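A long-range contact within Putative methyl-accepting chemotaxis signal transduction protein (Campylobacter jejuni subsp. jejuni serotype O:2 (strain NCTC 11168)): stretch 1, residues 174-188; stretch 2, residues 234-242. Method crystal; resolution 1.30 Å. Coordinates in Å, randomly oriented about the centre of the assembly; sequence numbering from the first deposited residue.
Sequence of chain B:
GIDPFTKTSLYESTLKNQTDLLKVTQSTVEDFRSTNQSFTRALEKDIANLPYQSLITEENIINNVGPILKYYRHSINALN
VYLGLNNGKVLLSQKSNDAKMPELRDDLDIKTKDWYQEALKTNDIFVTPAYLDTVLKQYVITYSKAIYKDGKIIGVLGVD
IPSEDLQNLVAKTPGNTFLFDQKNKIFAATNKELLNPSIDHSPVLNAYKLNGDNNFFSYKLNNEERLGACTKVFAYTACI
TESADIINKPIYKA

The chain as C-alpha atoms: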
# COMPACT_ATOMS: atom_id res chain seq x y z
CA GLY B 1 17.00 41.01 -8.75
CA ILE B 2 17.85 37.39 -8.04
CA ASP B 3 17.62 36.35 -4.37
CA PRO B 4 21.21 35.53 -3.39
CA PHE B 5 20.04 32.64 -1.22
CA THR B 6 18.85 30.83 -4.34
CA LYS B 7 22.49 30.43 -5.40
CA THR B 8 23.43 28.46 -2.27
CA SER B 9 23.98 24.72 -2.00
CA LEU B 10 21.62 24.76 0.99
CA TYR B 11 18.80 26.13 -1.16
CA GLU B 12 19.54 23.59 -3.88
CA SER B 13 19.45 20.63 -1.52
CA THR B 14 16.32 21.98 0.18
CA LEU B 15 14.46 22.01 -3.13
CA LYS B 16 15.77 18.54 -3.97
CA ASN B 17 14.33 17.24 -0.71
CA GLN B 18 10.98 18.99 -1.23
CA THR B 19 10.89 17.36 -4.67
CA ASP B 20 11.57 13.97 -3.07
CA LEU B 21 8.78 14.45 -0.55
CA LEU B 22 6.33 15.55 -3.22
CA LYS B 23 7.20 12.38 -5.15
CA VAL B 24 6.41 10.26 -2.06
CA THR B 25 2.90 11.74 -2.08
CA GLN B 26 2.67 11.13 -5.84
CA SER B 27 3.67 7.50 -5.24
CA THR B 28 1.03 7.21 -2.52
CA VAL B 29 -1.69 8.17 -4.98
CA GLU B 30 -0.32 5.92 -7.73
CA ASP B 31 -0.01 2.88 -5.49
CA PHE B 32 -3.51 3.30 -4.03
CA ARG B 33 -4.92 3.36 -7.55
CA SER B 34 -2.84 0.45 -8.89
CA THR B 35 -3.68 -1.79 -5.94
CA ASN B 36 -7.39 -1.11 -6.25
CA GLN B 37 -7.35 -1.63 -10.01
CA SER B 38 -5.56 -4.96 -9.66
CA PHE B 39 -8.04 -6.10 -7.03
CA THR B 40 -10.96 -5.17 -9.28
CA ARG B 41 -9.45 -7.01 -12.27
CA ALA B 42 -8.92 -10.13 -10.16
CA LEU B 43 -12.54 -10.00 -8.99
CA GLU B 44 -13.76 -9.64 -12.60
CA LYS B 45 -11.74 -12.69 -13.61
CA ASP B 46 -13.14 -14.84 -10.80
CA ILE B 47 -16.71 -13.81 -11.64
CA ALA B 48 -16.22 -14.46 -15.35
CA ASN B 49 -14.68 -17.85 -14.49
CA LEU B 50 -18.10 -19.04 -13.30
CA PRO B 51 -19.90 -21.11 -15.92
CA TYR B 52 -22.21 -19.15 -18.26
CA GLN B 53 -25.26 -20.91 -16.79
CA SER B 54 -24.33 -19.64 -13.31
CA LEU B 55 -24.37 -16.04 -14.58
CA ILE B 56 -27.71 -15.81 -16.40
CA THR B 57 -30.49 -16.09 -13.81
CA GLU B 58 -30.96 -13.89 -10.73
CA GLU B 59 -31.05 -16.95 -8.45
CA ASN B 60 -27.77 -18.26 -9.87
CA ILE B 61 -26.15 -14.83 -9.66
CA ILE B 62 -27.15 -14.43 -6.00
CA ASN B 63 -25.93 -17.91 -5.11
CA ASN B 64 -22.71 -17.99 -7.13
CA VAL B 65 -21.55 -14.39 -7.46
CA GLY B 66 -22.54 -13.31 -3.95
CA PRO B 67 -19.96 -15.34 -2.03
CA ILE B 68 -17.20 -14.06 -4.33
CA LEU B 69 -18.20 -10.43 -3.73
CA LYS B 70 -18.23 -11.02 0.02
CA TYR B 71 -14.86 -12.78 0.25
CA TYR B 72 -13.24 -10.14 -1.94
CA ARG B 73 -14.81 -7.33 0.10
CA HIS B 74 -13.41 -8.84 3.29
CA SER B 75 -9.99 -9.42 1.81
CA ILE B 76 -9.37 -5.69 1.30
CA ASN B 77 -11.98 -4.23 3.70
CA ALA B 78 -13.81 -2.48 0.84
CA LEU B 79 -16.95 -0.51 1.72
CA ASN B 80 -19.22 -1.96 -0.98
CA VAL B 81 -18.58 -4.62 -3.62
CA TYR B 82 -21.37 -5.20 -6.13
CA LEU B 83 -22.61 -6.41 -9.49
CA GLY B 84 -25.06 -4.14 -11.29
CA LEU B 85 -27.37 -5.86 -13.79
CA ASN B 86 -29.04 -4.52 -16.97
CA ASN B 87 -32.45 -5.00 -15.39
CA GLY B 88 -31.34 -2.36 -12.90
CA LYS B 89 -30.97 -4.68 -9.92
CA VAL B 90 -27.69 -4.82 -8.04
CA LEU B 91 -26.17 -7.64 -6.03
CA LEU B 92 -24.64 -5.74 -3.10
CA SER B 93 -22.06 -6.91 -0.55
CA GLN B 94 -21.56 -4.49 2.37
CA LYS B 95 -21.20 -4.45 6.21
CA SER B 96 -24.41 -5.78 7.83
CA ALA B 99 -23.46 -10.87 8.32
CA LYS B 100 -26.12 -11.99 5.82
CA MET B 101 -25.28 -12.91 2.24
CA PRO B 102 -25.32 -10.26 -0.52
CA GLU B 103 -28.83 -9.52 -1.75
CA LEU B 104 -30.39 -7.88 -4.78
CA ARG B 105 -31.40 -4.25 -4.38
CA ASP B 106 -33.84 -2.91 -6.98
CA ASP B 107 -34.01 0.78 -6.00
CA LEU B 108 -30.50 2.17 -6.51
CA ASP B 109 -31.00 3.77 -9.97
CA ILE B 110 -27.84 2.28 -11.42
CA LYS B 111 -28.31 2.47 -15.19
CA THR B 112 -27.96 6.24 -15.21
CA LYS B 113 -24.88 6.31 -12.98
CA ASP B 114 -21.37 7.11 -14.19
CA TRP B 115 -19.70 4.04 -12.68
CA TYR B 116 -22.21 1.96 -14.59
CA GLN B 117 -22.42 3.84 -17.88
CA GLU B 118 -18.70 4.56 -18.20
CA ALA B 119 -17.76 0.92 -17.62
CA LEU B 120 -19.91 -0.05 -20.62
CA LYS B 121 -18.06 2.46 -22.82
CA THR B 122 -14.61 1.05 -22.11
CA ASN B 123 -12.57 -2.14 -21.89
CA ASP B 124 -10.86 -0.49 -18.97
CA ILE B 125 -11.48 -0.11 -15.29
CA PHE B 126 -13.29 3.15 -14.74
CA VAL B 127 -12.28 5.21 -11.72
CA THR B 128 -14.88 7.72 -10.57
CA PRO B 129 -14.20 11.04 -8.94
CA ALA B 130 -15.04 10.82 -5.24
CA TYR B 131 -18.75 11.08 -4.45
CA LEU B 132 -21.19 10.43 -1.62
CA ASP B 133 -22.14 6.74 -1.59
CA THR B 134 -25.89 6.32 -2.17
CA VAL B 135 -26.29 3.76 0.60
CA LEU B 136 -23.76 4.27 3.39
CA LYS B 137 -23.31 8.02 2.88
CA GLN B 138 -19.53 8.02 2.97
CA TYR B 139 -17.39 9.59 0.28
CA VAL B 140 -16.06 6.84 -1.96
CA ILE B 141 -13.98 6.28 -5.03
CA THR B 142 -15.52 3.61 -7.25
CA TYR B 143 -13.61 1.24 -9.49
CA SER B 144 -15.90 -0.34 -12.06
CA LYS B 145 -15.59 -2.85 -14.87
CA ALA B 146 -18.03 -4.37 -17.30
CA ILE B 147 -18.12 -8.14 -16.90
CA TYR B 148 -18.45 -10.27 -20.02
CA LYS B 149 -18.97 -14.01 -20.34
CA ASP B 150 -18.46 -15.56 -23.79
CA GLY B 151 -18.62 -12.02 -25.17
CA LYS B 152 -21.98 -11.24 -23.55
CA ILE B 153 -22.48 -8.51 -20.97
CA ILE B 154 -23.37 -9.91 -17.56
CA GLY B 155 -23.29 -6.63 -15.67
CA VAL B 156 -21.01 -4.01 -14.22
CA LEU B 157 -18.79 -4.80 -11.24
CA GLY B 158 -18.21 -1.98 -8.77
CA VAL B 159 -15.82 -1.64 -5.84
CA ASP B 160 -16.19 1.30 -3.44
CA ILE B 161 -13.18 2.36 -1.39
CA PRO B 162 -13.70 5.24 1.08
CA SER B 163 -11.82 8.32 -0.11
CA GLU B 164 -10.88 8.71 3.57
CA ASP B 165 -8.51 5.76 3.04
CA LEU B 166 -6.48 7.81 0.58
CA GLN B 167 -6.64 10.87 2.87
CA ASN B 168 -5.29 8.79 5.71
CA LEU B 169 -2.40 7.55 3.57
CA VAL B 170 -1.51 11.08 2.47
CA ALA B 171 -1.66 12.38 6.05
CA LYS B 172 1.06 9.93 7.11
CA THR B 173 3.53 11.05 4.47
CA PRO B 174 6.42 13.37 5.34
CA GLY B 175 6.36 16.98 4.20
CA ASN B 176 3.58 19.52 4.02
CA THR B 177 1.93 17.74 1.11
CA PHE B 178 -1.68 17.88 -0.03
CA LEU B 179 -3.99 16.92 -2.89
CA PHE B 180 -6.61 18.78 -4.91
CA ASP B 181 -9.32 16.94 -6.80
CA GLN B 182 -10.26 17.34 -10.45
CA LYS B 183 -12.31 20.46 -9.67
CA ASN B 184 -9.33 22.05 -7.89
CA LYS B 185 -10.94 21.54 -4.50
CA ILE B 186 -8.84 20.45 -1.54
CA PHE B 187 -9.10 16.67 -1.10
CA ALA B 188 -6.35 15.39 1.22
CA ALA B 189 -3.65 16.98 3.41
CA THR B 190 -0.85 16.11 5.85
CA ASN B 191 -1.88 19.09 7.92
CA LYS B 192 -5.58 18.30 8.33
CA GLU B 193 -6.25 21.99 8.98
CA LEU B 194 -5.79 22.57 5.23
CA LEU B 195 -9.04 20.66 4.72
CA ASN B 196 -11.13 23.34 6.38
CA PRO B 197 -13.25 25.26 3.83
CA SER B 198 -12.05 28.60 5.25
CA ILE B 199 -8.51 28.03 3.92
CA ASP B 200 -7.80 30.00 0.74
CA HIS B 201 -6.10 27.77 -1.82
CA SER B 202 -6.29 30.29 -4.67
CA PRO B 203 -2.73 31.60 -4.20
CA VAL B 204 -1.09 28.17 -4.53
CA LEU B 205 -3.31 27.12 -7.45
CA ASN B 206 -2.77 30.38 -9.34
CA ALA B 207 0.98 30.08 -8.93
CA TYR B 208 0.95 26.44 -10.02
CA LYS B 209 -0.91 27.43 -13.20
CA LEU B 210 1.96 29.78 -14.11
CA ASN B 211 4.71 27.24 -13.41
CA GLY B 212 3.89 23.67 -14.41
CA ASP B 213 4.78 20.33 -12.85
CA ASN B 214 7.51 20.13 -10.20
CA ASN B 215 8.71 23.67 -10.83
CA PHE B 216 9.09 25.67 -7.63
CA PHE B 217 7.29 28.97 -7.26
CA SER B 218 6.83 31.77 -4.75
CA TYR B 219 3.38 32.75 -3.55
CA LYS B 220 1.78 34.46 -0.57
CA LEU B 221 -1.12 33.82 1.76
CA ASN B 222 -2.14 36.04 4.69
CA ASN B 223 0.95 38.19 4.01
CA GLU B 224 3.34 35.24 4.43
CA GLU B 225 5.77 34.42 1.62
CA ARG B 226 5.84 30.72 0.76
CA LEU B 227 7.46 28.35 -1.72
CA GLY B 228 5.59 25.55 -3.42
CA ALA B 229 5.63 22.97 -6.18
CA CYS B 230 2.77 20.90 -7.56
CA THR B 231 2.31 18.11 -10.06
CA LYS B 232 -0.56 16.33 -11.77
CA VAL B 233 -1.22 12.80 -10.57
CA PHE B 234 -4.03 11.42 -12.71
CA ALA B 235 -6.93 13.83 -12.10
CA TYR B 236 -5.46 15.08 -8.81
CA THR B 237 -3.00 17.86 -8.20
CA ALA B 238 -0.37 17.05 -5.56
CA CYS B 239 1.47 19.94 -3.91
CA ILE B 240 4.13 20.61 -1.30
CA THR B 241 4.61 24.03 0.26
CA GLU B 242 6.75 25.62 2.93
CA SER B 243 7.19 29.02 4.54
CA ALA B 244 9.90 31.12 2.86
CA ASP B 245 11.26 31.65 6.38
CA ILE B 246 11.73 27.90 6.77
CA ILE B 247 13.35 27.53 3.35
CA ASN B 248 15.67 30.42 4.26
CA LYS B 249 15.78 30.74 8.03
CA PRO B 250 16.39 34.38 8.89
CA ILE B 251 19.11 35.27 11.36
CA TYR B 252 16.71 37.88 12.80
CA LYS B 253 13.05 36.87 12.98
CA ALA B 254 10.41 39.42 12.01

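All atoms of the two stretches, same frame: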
# COMPACT_ATOMS: atom_id res chain seq x y z
N PRO B 174 5.64 12.19 4.94
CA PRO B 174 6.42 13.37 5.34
C PRO B 174 6.13 14.59 4.47
O PRO B 174 5.56 14.48 3.38
CB PRO B 174 7.87 12.92 5.11
CG PRO B 174 7.75 11.82 4.07
CD PRO B 174 6.47 11.12 4.39
N GLY B 175 6.53 15.76 4.95
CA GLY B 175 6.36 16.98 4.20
C GLY B 175 4.96 17.55 4.29
O GLY B 175 3.97 16.83 4.54
N ASN B 176 4.86 18.85 4.04
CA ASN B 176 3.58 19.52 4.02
C ASN B 176 2.95 19.33 2.65
O ASN B 176 2.91 20.27 1.82
CB ASN B 176 3.75 21.00 4.33
CG ASN B 176 2.44 21.72 4.43
OD1 ASN B 176 1.48 21.22 5.04
ND2 ASN B 176 2.36 22.90 3.83
N THR B 177 2.48 18.11 2.40
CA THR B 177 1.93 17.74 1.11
C THR B 177 0.42 17.65 1.18
O THR B 177 -0.16 17.37 2.24
CB THR B 177 2.51 16.42 0.59
OG1 THR B 177 2.22 15.39 1.54
CG2 THR B 177 4.03 16.52 0.40
N PHE B 178 -0.22 17.89 0.05
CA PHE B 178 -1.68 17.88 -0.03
C PHE B 178 -2.14 17.62 -1.46
O PHE B 178 -1.34 17.70 -2.39
CB PHE B 178 -2.30 19.15 0.59
CG PHE B 178 -1.69 20.45 0.10
CD1 PHE B 178 -0.53 20.94 0.68
CD2 PHE B 178 -2.32 21.22 -0.87
CE1 PHE B 178 0.03 22.15 0.27
CE2 PHE B 178 -1.77 22.44 -1.29
CZ PHE B 178 -0.60 22.89 -0.71
N LEU B 179 -3.41 17.26 -1.61
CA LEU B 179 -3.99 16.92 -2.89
C LEU B 179 -5.23 17.76 -3.17
O LEU B 179 -6.06 17.94 -2.28
CB LEU B 179 -4.45 15.46 -2.92
CG LEU B 179 -3.46 14.33 -2.74
CD1 LEU B 179 -4.21 13.01 -2.88
CD2 LEU B 179 -2.33 14.43 -3.75
N PHE B 180 -5.36 18.21 -4.41
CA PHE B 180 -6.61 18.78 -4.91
C PHE B 180 -7.27 17.79 -5.84
O PHE B 180 -6.59 17.04 -6.54
CB PHE B 180 -6.35 20.06 -5.70
CG PHE B 180 -5.80 21.19 -4.88
CD1 PHE B 180 -6.65 22.03 -4.19
CD2 PHE B 180 -4.43 21.41 -4.83
CE1 PHE B 180 -6.16 23.07 -3.43
CE2 PHE B 180 -3.93 22.45 -4.07
CZ PHE B 180 -4.79 23.28 -3.38
N ASP B 181 -8.60 17.79 -5.86
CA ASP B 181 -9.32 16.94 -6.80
C ASP B 181 -9.41 17.58 -8.18
O ASP B 181 -8.81 18.64 -8.43
CB ASP B 181 -10.69 16.54 -6.25
CG ASP B 181 -11.64 17.73 -6.08
OD1 ASP B 181 -11.43 18.79 -6.70
OD2 ASP B 181 -12.62 17.57 -5.33
N GLN B 182 -10.15 16.94 -9.06
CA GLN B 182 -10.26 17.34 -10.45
C GLN B 182 -10.92 18.71 -10.63
O GLN B 182 -10.75 19.35 -11.67
CB GLN B 182 -11.02 16.27 -11.24
CG GLN B 182 -12.47 16.02 -10.78
CD GLN B 182 -12.59 15.36 -9.41
OE1 GLN B 182 -11.74 14.55 -8.99
NE2 GLN B 182 -13.65 15.71 -8.69
N LYS B 183 -11.66 19.15 -9.62
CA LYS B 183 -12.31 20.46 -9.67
C LYS B 183 -11.50 21.51 -8.90
O LYS B 183 -12.00 22.59 -8.59
CB LYS B 183 -13.73 20.37 -9.12
CG LYS B 183 -14.64 19.48 -9.95
CD LYS B 183 -14.58 19.89 -11.42
CE LYS B 183 -15.18 18.82 -12.33
NZ LYS B 183 -16.66 18.72 -12.16
N ASN B 184 -10.25 21.16 -8.60
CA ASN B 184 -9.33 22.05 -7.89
C ASN B 184 -9.83 22.38 -6.49
O ASN B 184 -9.59 23.47 -5.96
CB ASN B 184 -9.02 23.31 -8.70
CG ASN B 184 -8.14 23.02 -9.89
OD1 ASN B 184 -7.29 22.12 -9.85
ND2 ASN B 184 -8.32 23.77 -10.97
N LYS B 185 -10.51 21.41 -5.88
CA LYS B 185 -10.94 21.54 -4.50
C LYS B 185 -10.05 20.68 -3.62
O LYS B 185 -9.67 19.57 -4.01
CB LYS B 185 -12.40 21.10 -4.36
CG LYS B 185 -13.38 21.95 -5.17
CD LYS B 185 -13.39 23.40 -4.67
CE LYS B 185 -13.65 23.45 -3.18
NZ LYS B 185 -14.01 24.81 -2.69
N ILE B 186 -9.72 21.18 -2.44
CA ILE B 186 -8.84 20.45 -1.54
C ILE B 186 -9.46 19.09 -1.19
O ILE B 186 -10.67 18.98 -0.97
CB ILE B 186 -8.51 21.28 -0.28
CG1 ILE B 186 -7.32 20.67 0.48
CG2 ILE B 186 -9.73 21.44 0.61
CD1 ILE B 186 -6.01 20.86 -0.23
N PHE B 187 -8.63 18.05 -1.19
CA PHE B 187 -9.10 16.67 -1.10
C PHE B 187 -8.43 15.91 0.03
O PHE B 187 -9.08 15.17 0.77
CB PHE B 187 -8.88 15.97 -2.45
CG PHE B 187 -9.17 14.49 -2.43
CD1 PHE B 187 -10.45 14.01 -2.67
CD2 PHE B 187 -8.15 13.58 -2.20
CE1 PHE B 187 -10.71 12.65 -2.66
CE2 PHE B 187 -8.40 12.22 -2.18
CZ PHE B 187 -9.68 11.76 -2.41
N ALA B 188 -7.11 16.07 0.17
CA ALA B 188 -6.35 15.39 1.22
C ALA B 188 -5.20 16.29 1.66
O ALA B 188 -4.72 17.11 0.88
CB ALA B 188 -5.80 14.06 0.72
N PHE B 234 -2.73 11.68 -12.11
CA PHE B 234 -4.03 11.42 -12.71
C PHE B 234 -4.89 12.69 -12.67
O PHE B 234 -4.44 13.75 -13.14
CB PHE B 234 -4.66 10.17 -12.08
CG PHE B 234 -3.81 8.94 -12.27
CD1 PHE B 234 -3.80 8.28 -13.49
CD2 PHE B 234 -2.96 8.50 -11.28
CE1 PHE B 234 -3.00 7.17 -13.69
CE2 PHE B 234 -2.16 7.39 -11.47
CZ PHE B 234 -2.18 6.73 -12.68
N ALA B 235 -6.10 12.63 -12.12
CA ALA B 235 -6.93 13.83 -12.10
C ALA B 235 -6.61 14.77 -10.94
O ALA B 235 -7.10 15.91 -10.91
CB ALA B 235 -8.41 13.45 -12.10
N TYR B 236 -5.79 14.30 -10.00
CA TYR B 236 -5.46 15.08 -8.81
C TYR B 236 -4.31 16.03 -9.09
O TYR B 236 -3.52 15.82 -10.01
CB TYR B 236 -5.00 14.19 -7.64
CG TYR B 236 -5.98 13.20 -7.06
CD1 TYR B 236 -7.03 13.62 -6.25
CD2 TYR B 236 -5.80 11.84 -7.26
CE1 TYR B 236 -7.91 12.71 -5.70
CE2 TYR B 236 -6.67 10.92 -6.71
CZ TYR B 236 -7.72 11.36 -5.94
OH TYR B 236 -8.58 10.43 -5.41
N THR B 237 -4.20 17.05 -8.25
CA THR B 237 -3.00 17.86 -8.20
C THR B 237 -2.37 17.66 -6.82
O THR B 237 -3.03 17.90 -5.80
CB THR B 237 -3.31 19.35 -8.41
OG1 THR B 237 -3.91 19.51 -9.70
CG2 THR B 237 -2.03 20.18 -8.34
N ALA B 238 -1.12 17.21 -6.80
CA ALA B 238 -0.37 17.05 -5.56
C ALA B 238 0.56 18.23 -5.40
O ALA B 238 1.25 18.61 -6.34
CB ALA B 238 0.41 15.74 -5.56
N CYS B 239 0.60 18.79 -4.20
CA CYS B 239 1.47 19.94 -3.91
C CYS B 239 2.27 19.75 -2.63
O CYS B 239 1.86 18.98 -1.73
CB CYS B 239 0.64 21.21 -3.74
SG CYS B 239 -0.33 21.72 -5.17
N ILE B 240 3.39 20.45 -2.54
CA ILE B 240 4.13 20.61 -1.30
C ILE B 240 4.44 22.09 -1.15
O ILE B 240 4.80 22.77 -2.13
CB ILE B 240 5.41 19.74 -1.29
CG1 ILE B 240 6.01 19.68 0.11
CG2 ILE B 240 6.43 20.21 -2.35
CD1 ILE B 240 7.09 18.61 0.25
N THR B 241 4.27 22.63 0.05
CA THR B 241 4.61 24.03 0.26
C THR B 241 5.30 24.21 1.60
O THR B 241 5.12 23.39 2.52
CB THR B 241 3.38 24.97 0.22
OG1 THR B 241 2.56 24.77 1.37
CG2 THR B 241 2.56 24.77 -1.05
N GLU B 242 6.07 25.29 1.70
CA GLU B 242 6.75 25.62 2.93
C GLU B 242 6.86 27.13 3.06
O GLU B 242 6.89 27.84 2.06
CB GLU B 242 8.16 25.01 2.94
CG GLU B 242 8.89 25.15 4.26
CD GLU B 242 8.10 24.60 5.44
OE1 GLU B 242 7.24 25.33 5.99
OE2 GLU B 242 8.35 23.44 5.84
O HOH W 1 -6.46 18.59 -10.03
O HOH W 2 -4.65 22.11 -10.60

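How do two stretches whose touching residues lie at least 49 positions apart in sequence come to share one sheet? Strand 177-180 lies antiparallel beside strand 236-242, and the backbones bond in pairs. F178 N donates to C239 O and C239 N returns the bond to F178 O, both at 2.9 Å; F180 N reaches T237 O at 2.7 Å, while T237 N reaches F180 O at 2.9 Å. L179 sits opposite A238 between these pairs, and T177 opposite I240 just beyond the F178 and C239 pair; at both, the alpha carbons come closer and CA-H groups point at carbonyls, as in the 3.1 Å approach of T177 CA to C239 O. N176 extends the ladder beyond the strand: T241 N donates to N176 O at 3.2 Å, and the t rotamer of N176 carries its amide across, so that N176 ND2 donates to T241 O at 3.1 Å.

What sets the side chains on the face shared by F178, F180, T237 and C239? F178 takes a p rotamer, which brings its ring across to the neighbouring strand. C239 CB lies over one ring face, 3.7 Å from F178 CE2, a CH-pi contact, while T241 CG2 meets the ring edge 3.7 Å from F178 CZ. F180 is m instead, and presents its edge to sulfur: F180 CE2 is 3.8 Å from C239 SG. The m rotamer of C239 thus leaves its sulfur near both rings, oblique to F178 and at the edge of F180. That sulfur is also bonded covalently to a group elsewhere in the structure.

How is the other face filled, where T177, L179, A238 and I240 point? Here small and branched side chains interlock. L179, in the m, t conformation, sends its methyls to two neighbours: L179 CD2 packs 3.5 Å from A238 CB, and L179 CD1 lies over one face of the Y236 ring, 4.4 Å from Y236 CD1. The extended t, t chain of I240 carries its CD1 to 3.7 Å from T177 CG2 and 4.3 Å from G175 CA. At G175 the positive phi favours glycine, and an ideal CB there would sit a tight 3.1 Å from I240 CD1. Y236, an m rotamer, also reaches F187, whose t rotamer places its ring obliquely against the tyrosine, with F187 CZ 3.5 Å from Y236 OH.

What holds the contact together where the first strand ends? The chain makes a type I turn from D181 to N184, and the p rotamer of D181 turns its carboxylate back onto the loop, where D181 OD1 accepts from K183 N at 3.0 Å and K185 N at 2.9 Å. Water then joins the stretches. One molecule donates to D181 O at 2.8 Å and A235 O at 2.9 Å and accepts from T237 OG1 at 2.7 Å; a second donates to N184 OD1 at 2.7 Å and T237 OG1 at 2.8 Å. The threonine hydroxyl, in the m rotamer, therefore serves both waters.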